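Local coordinates for protein UDP-N-acetylglucosamine 2-epimerase (Methanocaldococcus jannaschii, PDB 4NES) that probably catalyses the reversible epimerisation at C-2 of UDP-N-acetylglucosamine to UDP-N-acetylmannosamine, and binds UDP-N-acetylglucosamine together with UDP, at residues His67-Ile78 against Asn97-Val105; Glu293-Ile303 against Met337-Phe348. One frame throughout, in Å; residues are numbered along the deposited sequence.

Contact 1: residues His67-Ile78 against Asn97-Val105; sequences HGEQTGKMLIEI and NTVLAGALV. With UD1 (uridine-diphosphate-N-acetylglucosamine), chain B.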
loop_
_atom_site.group_PDB
_atom_site.type_symbol
_atom_site.label_atom_id
_atom_site.label_comp_id
_atom_site.label_asym_id
_atom_site.label_seq_id
_atom_site.Cartn_x
_atom_site.Cartn_y
_atom_site.Cartn_z
ATOM N N HIS A 67 5.116 9.197 -9.990
ATOM C CA HIS A 67 4.999 8.185 -8.941
ATOM C C HIS A 67 4.681 6.799 -9.469
ATOM O O HIS A 67 5.278 5.823 -9.048
ATOM C CB HIS A 67 3.931 8.575 -7.918
ATOM C CG HIS A 67 4.304 9.754 -7.083
ATOM N ND1 HIS A 67 5.226 9.676 -6.060
ATOM C CD2 HIS A 67 3.878 11.036 -7.112
ATOM C CE1 HIS A 67 5.361 10.865 -5.506
ATOM N NE2 HIS A 67 4.553 11.712 -6.123
ATOM N N GLY A 68 3.721 6.700 -10.380
ATOM C CA GLY A 68 3.334 5.396 -10.890
ATOM C C GLY A 68 4.431 4.779 -11.731
ATOM O O GLY A 68 4.735 3.590 -11.599
ATOM N N GLU A 69 5.054 5.596 -12.575
ATOM C CA GLU A 69 6.168 5.152 -13.408
ATOM C C GLU A 69 7.342 4.658 -12.556
ATOM O O GLU A 69 7.850 3.553 -12.748
ATOM C CB GLU A 69 6.612 6.304 -14.321
ATOM C CG GLU A 69 7.878 6.031 -15.118
ATOM C CD GLU A 69 8.516 7.297 -15.679
ATOM O OE1 GLU A 69 8.061 8.413 -15.338
ATOM O OE2 GLU A 69 9.481 7.171 -16.461
ATOM N N GLN A 70 7.755 5.475 -11.598
ATOM C CA GLN A 70 8.913 5.175 -10.772
ATOM C C GLN A 70 8.641 3.985 -9.854
ATOM O O GLN A 70 9.436 3.044 -9.793
ATOM C CB GLN A 70 9.253 6.417 -9.955
ATOM C CG GLN A 70 10.518 6.328 -9.141
ATOM C CD GLN A 70 10.705 7.567 -8.295
ATOM O OE1 GLN A 70 9.924 7.819 -7.380
ATOM N NE2 GLN A 70 11.724 8.361 -8.608
ATOM N N THR A 71 7.504 4.009 -9.162
ATOM C CA THR A 71 7.170 2.925 -8.239
ATOM C C THR A 71 6.937 1.622 -9.010
ATOM O O THR A 71 7.367 0.561 -8.576
ATOM C CB THR A 71 5.935 3.270 -7.397
ATOM O OG1 THR A 71 6.124 4.551 -6.777
ATOM C CG2 THR A 71 5.691 2.223 -6.318
ATOM N N GLY A 72 6.270 1.708 -10.160
ATOM C CA GLY A 72 6.029 0.536 -10.989
ATOM C C GLY A 72 7.300 -0.147 -11.471
ATOM O O GLY A 72 7.443 -1.370 -11.364
ATOM N N LYS A 73 8.236 0.639 -11.996
ATOM C CA LYS A 73 9.528 0.096 -12.392
ATOM C C LYS A 73 10.237 -0.544 -11.195
ATOM O O LYS A 73 10.874 -1.594 -11.322
ATOM C CB LYS A 73 10.402 1.198 -12.982
ATOM C CG LYS A 73 9.946 1.728 -14.338
ATOM C CD LYS A 73 10.798 2.941 -14.686
ATOM C CE LYS A 73 10.388 3.620 -15.972
ATOM N NZ LYS A 73 11.352 4.726 -16.267
HETATM N N MSE A 74 10.131 0.089 -10.030
HETATM C CA MSE A 74 10.729 -0.469 -8.823
HETATM C C MSE A 74 10.132 -1.820 -8.445
HETATM O O MSE A 74 10.870 -2.727 -8.076
HETATM C CB MSE A 74 10.606 0.499 -7.644
HETATM C CG MSE A 74 11.447 1.744 -7.757
HETATM SE SE MSE A 74 10.982 3.058 -6.391
HETATM C CE MSE A 74 12.414 4.308 -6.789
ATOM N N LEU A 75 8.809 -1.967 -8.528
ATOM C CA LEU A 75 8.186 -3.258 -8.219
ATOM C C LEU A 75 8.709 -4.339 -9.153
ATOM O O LEU A 75 9.043 -5.443 -8.714
ATOM C CB LEU A 75 6.659 -3.206 -8.343
ATOM C CG LEU A 75 5.889 -2.277 -7.404
ATOM C CD1 LEU A 75 4.383 -2.428 -7.615
ATOM C CD2 LEU A 75 6.246 -2.552 -5.957
ATOM N N ILE A 76 8.773 -4.029 -10.444
ATOM C CA ILE A 76 9.277 -4.997 -11.416
ATOM C C ILE A 76 10.723 -5.396 -11.133
ATOM O O ILE A 76 11.049 -6.587 -11.083
ATOM C CB ILE A 76 9.157 -4.457 -12.856
ATOM C CG1 ILE A 76 7.687 -4.253 -13.212
ATOM C CG2 ILE A 76 9.807 -5.411 -13.847
ATOM C CD1 ILE A 76 7.476 -3.262 -14.332
ATOM N N GLU A 77 11.583 -4.409 -10.934
ATOM C CA GLU A 77 13.011 -4.683 -10.834
ATOM C C GLU A 77 13.435 -5.220 -9.474
ATOM O O GLU A 77 14.307 -6.085 -9.401
ATOM C CB GLU A 77 13.829 -3.442 -11.194
ATOM C CG GLU A 77 13.645 -2.998 -12.638
ATOM C CD GLU A 77 14.009 -4.076 -13.637
ATOM O OE1 GLU A 77 15.054 -4.730 -13.456
ATOM O OE2 GLU A 77 13.257 -4.257 -14.615
ATOM N N ILE A 78 12.813 -4.737 -8.404
ATOM C CA ILE A 78 13.119 -5.265 -7.081
ATOM C C ILE A 78 12.676 -6.721 -7.019
ATOM O O ILE A 78 13.366 -7.560 -6.456
ATOM C CB ILE A 78 12.442 -4.455 -5.952
ATOM C CG1 ILE A 78 13.062 -3.070 -5.830
ATOM C CG2 ILE A 78 12.569 -5.148 -4.608
ATOM C CD1 ILE A 78 12.325 -2.182 -4.838
ATOM N N ASN A 97 9.421 6.559 -2.145
ATOM C CA ASN A 97 8.835 5.564 -3.042
ATOM C C ASN A 97 9.617 4.249 -3.038
ATOM O O ASN A 97 9.032 3.180 -3.187
ATOM C CB ASN A 97 8.698 6.100 -4.467
ATOM C CG ASN A 97 7.569 7.094 -4.610
ATOM O OD1 ASN A 97 6.757 7.277 -3.700
ATOM N ND2 ASN A 97 7.501 7.740 -5.770
ATOM N N THR A 98 10.932 4.335 -2.848
ATOM C CA THR A 98 11.760 3.146 -2.736
ATOM C C THR A 98 11.310 2.262 -1.575
ATOM O O THR A 98 11.244 1.037 -1.709
ATOM C CB THR A 98 13.232 3.531 -2.563
ATOM O OG1 THR A 98 13.725 4.052 -3.808
ATOM C CG2 THR A 98 14.053 2.319 -2.159
ATOM N N VAL A 99 10.982 2.883 -0.442
ATOM C CA VAL A 99 10.541 2.153 0.744
ATOM C C VAL A 99 9.251 1.387 0.460
ATOM O O VAL A 99 9.140 0.193 0.752
ATOM C CB VAL A 99 10.314 3.117 1.921
ATOM C CG1 VAL A 99 9.647 2.408 3.094
ATOM C CG2 VAL A 99 11.630 3.745 2.329
ATOM N N LEU A 100 8.270 2.079 -0.104
ATOM C CA LEU A 100 7.000 1.439 -0.410
ATOM C C LEU A 100 7.183 0.297 -1.400
ATOM O O LEU A 100 6.639 -0.784 -1.207
ATOM C CB LEU A 100 6.003 2.453 -0.963
ATOM C CG LEU A 100 4.675 1.844 -1.411
ATOM C CD1 LEU A 100 3.949 1.235 -0.223
ATOM C CD2 LEU A 100 3.789 2.889 -2.113
ATOM N N ALA A 101 7.973 0.520 -2.446
ATOM C CA ALA A 101 8.148 -0.503 -3.474
ATOM C C ALA A 101 8.825 -1.735 -2.879
ATOM O O ALA A 101 8.410 -2.865 -3.129
ATOM C CB ALA A 101 8.939 0.039 -4.649
ATOM N N GLY A 102 9.868 -1.515 -2.085
ATOM C CA GLY A 102 10.554 -2.632 -1.462
ATOM C C GLY A 102 9.630 -3.440 -0.572
ATOM O O GLY A 102 9.641 -4.677 -0.614
ATOM N N ALA A 103 8.848 -2.747 0.253
ATOM C CA ALA A 103 7.923 -3.418 1.172
ATOM C C ALA A 103 6.821 -4.180 0.439
ATOM O O ALA A 103 6.473 -5.301 0.824
ATOM C CB ALA A 103 7.312 -2.411 2.145
ATOM N N LEU A 104 6.267 -3.564 -0.598
ATOM C CA LEU A 104 5.197 -4.184 -1.350
ATOM C C LEU A 104 5.676 -5.437 -2.081
ATOM O O LEU A 104 4.970 -6.446 -2.105
ATOM C CB LEU A 104 4.586 -3.181 -2.321
ATOM C CG LEU A 104 3.367 -3.689 -3.085
ATOM C CD1 LEU A 104 2.353 -4.339 -2.141
ATOM C CD2 LEU A 104 2.733 -2.525 -3.821
ATOM N N VAL A 105 6.869 -5.390 -2.668
ATOM C CA VAL A 105 7.398 -6.576 -3.327
ATOM C C VAL A 105 7.604 -7.689 -2.307
ATOM O O VAL A 105 7.163 -8.819 -2.509
ATOM C CB VAL A 105 8.738 -6.306 -4.054
ATOM C CG1 VAL A 105 9.354 -7.618 -4.518
ATOM C CG2 VAL A 105 8.544 -5.368 -5.235
HETATM C "C1'" UD1 B . 12.571 12.102 -2.601
HETATM C "C2'" UD1 B . 11.535 11.579 -1.654
HETATM C "C3'" UD1 B . 11.420 12.417 -0.474
HETATM C "C4'" UD1 B . 12.703 12.650 0.202
HETATM C "C5'" UD1 B . 13.748 13.104 -0.785
HETATM C "C6'" UD1 B . 15.105 13.159 -0.192
HETATM C "C7'" UD1 B . 9.617 10.339 -2.823
HETATM C "C8'" UD1 B . 8.271 10.454 -3.474
HETATM N "N2'" UD1 B . 10.210 11.559 -2.325
HETATM O "O1'" UD1 B . 12.181 13.350 -3.050
HETATM O "O3'" UD1 B . 10.489 11.820 0.446
HETATM O "O4'" UD1 B . 12.567 13.622 1.226
HETATM O "O5'" UD1 B . 13.834 12.203 -1.884
HETATM O "O6'" UD1 B . 15.924 14.137 -0.716
HETATM O "O7'" UD1 B . 10.184 9.248 -2.728
HETATM N N1 UD1 B . 16.886 14.823 -8.942
HETATM C C2 UD1 B . 18.122 14.957 -9.426
HETATM N N3 UD1 B . 19.092 14.129 -9.042
HETATM C C4 UD1 B . 18.851 13.135 -8.176
HETATM C C5 UD1 B . 17.578 12.968 -7.651
HETATM C C6 UD1 B . 16.584 13.846 -8.054
HETATM O O2 UD1 B . 18.383 15.845 -10.215
HETATM O O4 UD1 B . 19.859 12.296 -7.798
HETATM C C1B UD1 B . 15.798 15.746 -9.344
HETATM C C2B UD1 B . 15.105 15.374 -10.593
HETATM O "O2'" UD1 B . 14.738 16.538 -11.291
HETATM C C3B UD1 B . 13.924 14.686 -10.124
HETATM C C4B UD1 B . 13.576 15.462 -8.908
HETATM O O4B UD1 B . 14.806 15.840 -8.319
HETATM O O3B UD1 B . 12.870 14.630 -11.053
HETATM C C5B UD1 B . 12.783 14.675 -7.927
HETATM O O5B UD1 B . 13.335 13.433 -7.571
HETATM P PA UD1 B . 12.498 12.405 -6.763
HETATM O O1A UD1 B . 11.280 12.047 -7.558
HETATM O O2A UD1 B . 13.356 11.219 -6.467
HETATM O O3A UD1 B . 11.975 13.098 -5.462
HETATM P PB UD1 B . 12.754 13.974 -4.380
HETATM O O1B UD1 B . 12.235 15.371 -4.472
HETATM O O2B UD1 B . 14.242 13.791 -4.501
#
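Asn-97 enters helix 67-78 as a knob, seated among His-67, Gln-70, Thr-71 and Met-74. The two helices belong to the N-terminal Rossmann-like domain of this GT-B fold; their axes approach to 8.8 Å at a crossing angle of -40°, and residues of both reach strand 3-7. With CG of Asn-97 anti to its own carbonyl carbon (chi1 -74°), the amide is carried to the first turn of the opposing helix. Asn-97 CB lies 3.6 Å from Gln-70 OE1 and also near Thr-71 OG1. Next along, Asn-97 CG meets the acetamide methyl C8' of UDP-N-acetylglucosamine at 3.6 Å. At the tip, OD1 accepts from Asn-132 ND2 and from Lys-108 NZ of the second subunit, whereas ND2 supplies two acceptors across the contact. Asn-97 ND2 donates to His-67 ND1 at 3.0 Å, almost straight at 174°, and to Gln-70 OE1 at 2.9 Å, in the carbonyl plane of Gln-70. The two amide planes stand nearly perpendicular. Holding both amide atoms fixes the group's rotation beside the sugar, while the backbone N of Asn-97 donates to ligand O7' at 2.9 Å. A leucine in its place would probably leave His-67 ND1 and Gln-70 OE1 without their shared donor and the imidazole freer to turn away from the acetamide.

Farther from the ligand the chemistry turns apolar. Ala-101 is a second knob, among Thr-71, Met-74, Leu-75 and Ile-78, and Ala-101 CB presses tightly on CB of selenomethionine Met-74, 3.5 Å away. Leu-75 CD2 rests against Ala-101, Leu-104 and Val-105. The CD1 methyl of Ile-78 lies against backbone of the other helix, 3.7 Å from Gly-102 N.

Contact 2: residues Glu293-Ile303 against Met337-Phe348; sequences EEACILKVPCI and MLNKKRNWKNPF. With UDP (uridine-5'-diphosphate), chain C.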
loop_
_atom_site.group_PDB
_atom_site.type_symbol
_atom_site.label_atom_id
_atom_site.label_comp_id
_atom_site.label_asym_id
_atom_site.label_seq_id
_atom_site.Cartn_x
_atom_site.Cartn_y
_atom_site.Cartn_z
ATOM N N GLU A 293 15.034 16.770 12.857
ATOM C CA GLU A 293 15.611 15.919 13.888
ATOM C C GLU A 293 17.019 16.353 14.273
ATOM O O GLU A 293 17.334 16.468 15.456
ATOM C CB GLU A 293 15.601 14.461 13.423
ATOM C CG GLU A 293 14.186 13.898 13.354
ATOM C CD GLU A 293 14.043 12.709 12.424
ATOM O OE1 GLU A 293 14.977 12.430 11.647
ATOM O OE2 GLU A 293 12.972 12.064 12.466
ATOM N N GLU A 294 17.862 16.598 13.274
ATOM C CA GLU A 294 19.229 17.030 13.535
ATOM C C GLU A 294 19.303 18.365 14.257
ATOM O O GLU A 294 20.125 18.534 15.153
ATOM C CB GLU A 294 20.036 17.049 12.237
ATOM C CG GLU A 294 20.231 15.635 11.720
ATOM C CD GLU A 294 20.698 15.562 10.293
ATOM O OE1 GLU A 294 20.585 16.565 9.551
ATOM O OE2 GLU A 294 21.162 14.476 9.899
ATOM N N ALA A 295 18.445 19.309 13.877
ATOM C CA ALA A 295 18.400 20.603 14.553
ATOM C C ALA A 295 18.116 20.379 16.036
ATOM O O ALA A 295 18.766 20.965 16.906
ATOM C CB ALA A 295 17.337 21.493 13.922
ATOM N N CYS A 296 17.176 19.486 16.327
ATOM C CA CYS A 296 16.813 19.210 17.704
ATOM C C CYS A 296 17.993 18.588 18.462
ATOM O O CYS A 296 18.336 19.001 19.582
ATOM C CB CYS A 296 15.592 18.294 17.728
ATOM S SG CYS A 296 14.972 17.895 19.370
ATOM N N ILE A 297 18.630 17.609 17.834
ATOM C CA ILE A 297 19.754 16.905 18.434
ATOM C C ILE A 297 20.933 17.837 18.703
ATOM O O ILE A 297 21.573 17.763 19.766
ATOM C CB ILE A 297 20.179 15.746 17.512
ATOM C CG1 ILE A 297 19.070 14.684 17.460
ATOM C CG2 ILE A 297 21.517 15.145 17.965
ATOM C CD1 ILE A 297 19.152 13.757 16.246
ATOM N N LEU A 298 21.201 18.731 17.757
ATOM C CA LEU A 298 22.330 19.651 17.842
ATOM C C LEU A 298 22.041 20.894 18.677
ATOM O O LEU A 298 22.929 21.741 18.852
ATOM C CB LEU A 298 22.757 20.073 16.439
ATOM C CG LEU A 298 23.292 18.942 15.575
ATOM C CD1 LEU A 298 23.478 19.403 14.132
ATOM C CD2 LEU A 298 24.603 18.414 16.153
ATOM N N LYS A 299 20.816 20.997 19.197
ATOM C CA LYS A 299 20.382 22.128 20.028
ATOM C C LYS A 299 20.429 23.456 19.267
ATOM O O LYS A 299 20.855 24.489 19.800
ATOM C CB LYS A 299 21.212 22.248 21.311
ATOM C CG LYS A 299 21.343 20.971 22.095
ATOM C CD LYS A 299 20.017 20.463 22.607
ATOM C CE LYS A 299 20.239 19.164 23.385
ATOM N NZ LYS A 299 18.973 18.512 23.786
ATOM N N VAL A 300 20.006 23.417 18.010
ATOM C CA VAL A 300 19.912 24.613 17.195
ATOM C C VAL A 300 18.442 24.825 16.905
ATOM O O VAL A 300 17.786 23.921 16.409
ATOM C CB VAL A 300 20.702 24.437 15.873
ATOM C CG1 VAL A 300 20.590 25.668 15.003
ATOM C CG2 VAL A 300 22.175 24.128 16.168
ATOM N N PRO A 301 17.901 26.009 17.235
ATOM C CA PRO A 301 16.469 26.231 17.012
ATOM C C PRO A 301 16.060 26.024 15.554
ATOM O O PRO A 301 16.792 26.388 14.627
ATOM C CB PRO A 301 16.274 27.702 17.408
ATOM C CG PRO A 301 17.429 28.019 18.286
ATOM C CD PRO A 301 18.571 27.201 17.777
ATOM N N CYS A 302 14.883 25.441 15.366
ATOM C CA CYS A 302 14.400 25.093 14.043
ATOM C C CYS A 302 13.067 25.779 13.753
ATOM O O CYS A 302 12.212 25.915 14.642
ATOM C CB CYS A 302 14.248 23.571 13.939
ATOM S SG CYS A 302 13.951 22.964 12.259
ATOM N N ILE A 303 12.901 26.233 12.515
ATOM C CA ILE A 303 11.617 26.730 12.041
ATOM C C ILE A 303 11.238 25.902 10.828
ATOM O O ILE A 303 11.988 25.841 9.846
ATOM C CB ILE A 303 11.685 28.219 11.681
ATOM C CG1 ILE A 303 11.883 29.051 12.942
ATOM C CG2 ILE A 303 10.410 28.649 10.947
ATOM C CD1 ILE A 303 12.274 30.485 12.662
HETATM N N MSE A 337 12.560 32.264 18.189
HETATM C CA MSE A 337 13.669 31.313 18.184
HETATM C C MSE A 337 15.038 31.966 18.395
HETATM O O MSE A 337 15.948 31.337 18.930
HETATM C CB MSE A 337 13.640 30.481 16.904
HETATM C CG MSE A 337 12.458 29.532 16.835
HETATM SE SE MSE A 337 12.270 28.516 18.495
HETATM C CE MSE A 337 11.957 26.766 17.733
ATOM N N LEU A 338 15.177 33.224 17.986
ATOM C CA LEU A 338 16.402 33.990 18.218
ATOM C C LEU A 338 16.670 34.180 19.713
ATOM O O LEU A 338 17.821 34.304 20.138
ATOM C CB LEU A 338 16.293 35.360 17.544
ATOM C CG LEU A 338 17.250 35.748 16.417
ATOM C CD1 LEU A 338 17.899 34.537 15.768
ATOM C CD2 LEU A 338 16.514 36.586 15.385
ATOM N N ASN A 339 15.599 34.202 20.503
ATOM C CA ASN A 339 15.697 34.422 21.944
ATOM C C ASN A 339 15.496 33.148 22.759
ATOM O O ASN A 339 15.531 33.169 23.992
ATOM C CB ASN A 339 14.689 35.486 22.379
ATOM C CG ASN A 339 15.032 36.865 21.844
ATOM O OD1 ASN A 339 15.775 37.618 22.474
ATOM N ND2 ASN A 339 14.494 37.202 20.676
ATOM N N LYS A 340 15.291 32.040 22.057
ATOM C CA LYS A 340 15.046 30.746 22.680
ATOM C C LYS A 340 16.316 30.178 23.318
ATOM O O LYS A 340 17.360 30.101 22.671
ATOM C CB LYS A 340 14.508 29.782 21.619
ATOM C CG LYS A 340 14.401 28.334 22.051
ATOM C CD LYS A 340 13.218 28.114 22.975
ATOM C CE LYS A 340 13.104 26.649 23.350
ATOM N NZ LYS A 340 12.104 26.419 24.425
ATOM N N LYS A 341 16.232 29.793 24.589
ATOM C CA LYS A 341 17.345 29.108 25.240
ATOM C C LYS A 341 17.532 27.743 24.590
ATOM O O LYS A 341 16.567 26.989 24.436
ATOM C CB LYS A 341 17.077 28.923 26.732
ATOM C CG LYS A 341 16.996 30.205 27.538
ATOM C CD LYS A 341 16.568 29.891 28.965
ATOM C CE LYS A 341 17.502 30.527 29.973
ATOM N NZ LYS A 341 18.921 30.231 29.642
ATOM N N ARG A 342 18.767 27.415 24.227
ATOM C CA ARG A 342 19.026 26.178 23.497
ATOM C C ARG A 342 19.164 24.996 24.434
ATOM O O ARG A 342 20.132 24.237 24.386
ATOM C CB ARG A 342 20.230 26.351 22.577
ATOM C CG ARG A 342 19.997 27.535 21.672
ATOM C CD ARG A 342 21.110 27.831 20.704
ATOM N NE ARG A 342 20.750 29.018 19.937
ATOM C CZ ARG A 342 21.169 29.276 18.704
ATOM N NH1 ARG A 342 21.972 28.425 18.083
ATOM N NH2 ARG A 342 20.771 30.385 18.092
ATOM N N ASN A 343 18.174 24.872 25.308
ATOM C CA ASN A 343 18.029 23.698 26.137
ATOM C C ASN A 343 16.655 23.095 25.893
ATOM O O ASN A 343 15.640 23.794 25.861
ATOM C CB ASN A 343 18.299 24.008 27.622
ATOM C CG ASN A 343 17.076 24.526 28.364
ATOM O OD1 ASN A 343 16.294 25.318 27.840
ATOM N ND2 ASN A 343 16.918 24.085 29.606
ATOM N N TRP A 344 16.655 21.796 25.638
ATOM C CA TRP A 344 15.443 21.011 25.546
ATOM C C TRP A 344 15.834 19.553 25.620
ATOM O O TRP A 344 16.996 19.210 25.431
ATOM C CB TRP A 344 14.660 21.304 24.255
ATOM C CG TRP A 344 15.471 21.331 22.989
ATOM C CD1 TRP A 344 15.969 20.256 22.298
ATOM C CD2 TRP A 344 15.819 22.496 22.229
ATOM N NE1 TRP A 344 16.620 20.691 21.165
ATOM C CE2 TRP A 344 16.555 22.061 21.108
ATOM C CE3 TRP A 344 15.597 23.871 22.401
ATOM C CZ2 TRP A 344 17.056 22.952 20.151
ATOM C CZ3 TRP A 344 16.101 24.755 21.455
ATOM C CH2 TRP A 344 16.827 24.288 20.347
ATOM N N LYS A 345 14.857 18.707 25.913
ATOM C CA LYS A 345 15.053 17.264 25.951
ATOM C C LYS A 345 15.296 16.706 24.551
ATOM O O LYS A 345 14.803 17.271 23.584
ATOM C CB LYS A 345 13.814 16.627 26.582
ATOM C CG LYS A 345 13.320 15.340 25.946
ATOM C CD LYS A 345 12.426 14.605 26.933
ATOM C CE LYS A 345 11.748 13.402 26.314
ATOM N NZ LYS A 345 10.637 13.836 25.449
ATOM N N ASN A 346 16.084 15.635 24.433
ATOM C CA ASN A 346 16.122 14.889 23.171
ATOM C C ASN A 346 15.255 13.648 23.263
ATOM O O ASN A 346 15.533 12.729 24.032
ATOM C CB ASN A 346 17.535 14.525 22.688
ATOM C CG ASN A 346 17.517 13.701 21.381
ATOM O OD1 ASN A 346 17.079 14.175 20.308
ATOM N ND2 ASN A 346 18.003 12.467 21.474
ATOM N N PRO A 347 14.187 13.628 22.470
ATOM C CA PRO A 347 13.167 12.584 22.484
ATOM C C PRO A 347 13.546 11.379 21.632
ATOM O O PRO A 347 12.813 10.393 21.635
ATOM C CB PRO A 347 11.962 13.292 21.870
ATOM C CG PRO A 347 12.570 14.276 20.915
ATOM C CD PRO A 347 13.839 14.741 21.566
ATOM N N PHE A 348 14.676 11.439 20.932
ATOM C CA PHE A 348 14.941 10.443 19.897
ATOM C C PHE A 348 15.903 9.324 20.271
ATOM O O PHE A 348 16.274 8.513 19.416
ATOM C CB PHE A 348 15.382 11.132 18.606
ATOM C CG PHE A 348 14.345 12.049 18.033
ATOM C CD1 PHE A 348 13.061 11.582 17.769
ATOM C CD2 PHE A 348 14.639 13.383 17.787
ATOM C CE1 PHE A 348 12.096 12.427 17.249
ATOM C CE2 PHE A 348 13.676 14.236 17.268
ATOM C CZ PHE A 348 12.406 13.755 16.998
HETATM N N1 UDP C . 21.843 16.631 4.152
HETATM C C2 UDP C . 23.113 16.583 3.685
HETATM N N3 UDP C . 23.557 17.547 2.849
HETATM C C4 UDP C . 22.775 18.573 2.447
HETATM C C5 UDP C . 21.454 18.654 2.907
HETATM C C6 UDP C . 21.012 17.642 3.766
HETATM O O2 UDP C . 23.868 15.667 4.022
HETATM O O4 UDP C . 23.280 19.534 1.577
HETATM C "C1'" UDP C . 21.286 15.586 5.029
HETATM C "C2'" UDP C . 20.797 15.971 6.324
HETATM O "O2'" UDP C . 21.864 16.125 7.232
HETATM C "C3'" UDP C . 19.853 14.896 6.660
HETATM C "C4'" UDP C . 19.370 14.434 5.367
HETATM O "O4'" UDP C . 20.114 15.099 4.377
HETATM O "O3'" UDP C . 20.433 13.822 7.348
HETATM C "C5'" UDP C . 17.935 14.753 5.113
HETATM O "O5'" UDP C . 17.541 14.406 3.808
HETATM P PA UDP C . 16.438 15.212 3.006
HETATM O O1A UDP C . 16.851 15.243 1.551
HETATM O O2A UDP C . 16.301 16.597 3.601
HETATM O O3A UDP C . 15.087 14.400 3.075
HETATM P PB UDP C . 14.005 14.155 4.184
HETATM O O1B UDP C . 14.678 13.960 5.534
HETATM O O2B UDP C . 13.044 15.316 4.187
HETATM O O3B UDP C . 13.331 12.903 3.696
HETATM O O HOH W 1 19.655 20.645 26.261
#
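Over one face of the Trp-344 indole lies CD of Lys-299, 3.6 Å above the ring plane, a CH-pi contact displaced toward the rim. At the indole edge, Trp-344 NE1 donates to Cys-296 O, 2.9 Å away and 163° at the hydrogen, close to the ring plane and on a lone pair of the carbonyl; Pro-301 N lies at the edge as well. The Arg-342 guanidinium carries Pro-301 CD over its centre, 3.4 Å above the plane. Against the Phe-348 ring, CG of Glu-293 and SG of Cys-296 both come in obliquely, and Pro-347 CG of its own segment sits over the middle of one face.

With chi1 at 47°, CG of Trp-344 lies between its backbone N and carbonyl carbon, which turns the indole onto the end of helix 289-298. Lys-299 runs past it in the opposite direction, and Lys-299 NZ bonds to Trp-344 O at 2.7 Å. Cys-296 O, already bonded to Trp-344 NE1, also accepts from Lys-299 N, within the Schellman motif in which Lys-299 has positive phi (62°). Beyond this turn, Pro-301 CB packs on Met-337 CB at 3.9 Å.

The carboxylate of Glu-293 forms salt bridges with Arg-311 and Lys-15. Its neighbour Glu-294 accepts from both ribose hydroxyls of UDP, O2' reaching Glu-294 OE1 at 2.7 Å. In the C-terminal Rossmann-like domain, a Schellman-capped helix running into strand 302-304 is thus covered at its C-terminal end by the largely irregular chain after helix 327-338, and it carries the ribose-binding glutamate familiar from nucleotide sites of GT-B proteins.

Overall arrangement
Contact 1 and contact 2 lie on opposite sides of the chain's centre, about 35 Å apart between centres, one in each Rossmann-like domain of the GT-B fold. Contact 1 is a buried pairing of two helices beside the seven-stranded sheet and also meets the second subunit; contact 2 is partly buried, sets a helix end and a strand of the six-stranded sheet against mostly irregular chain, and meets no other subunit. The first combines amide-imidazole hydrogen bonding with one polar and one small apolar knob, whereas the second relies on aliphatic groups laid over indole and guanidinium faces, plus bonds to backbone carbonyls. Each touches a different ligand: UDP-N-acetylglucosamine at contact 1, UDP at contact 2.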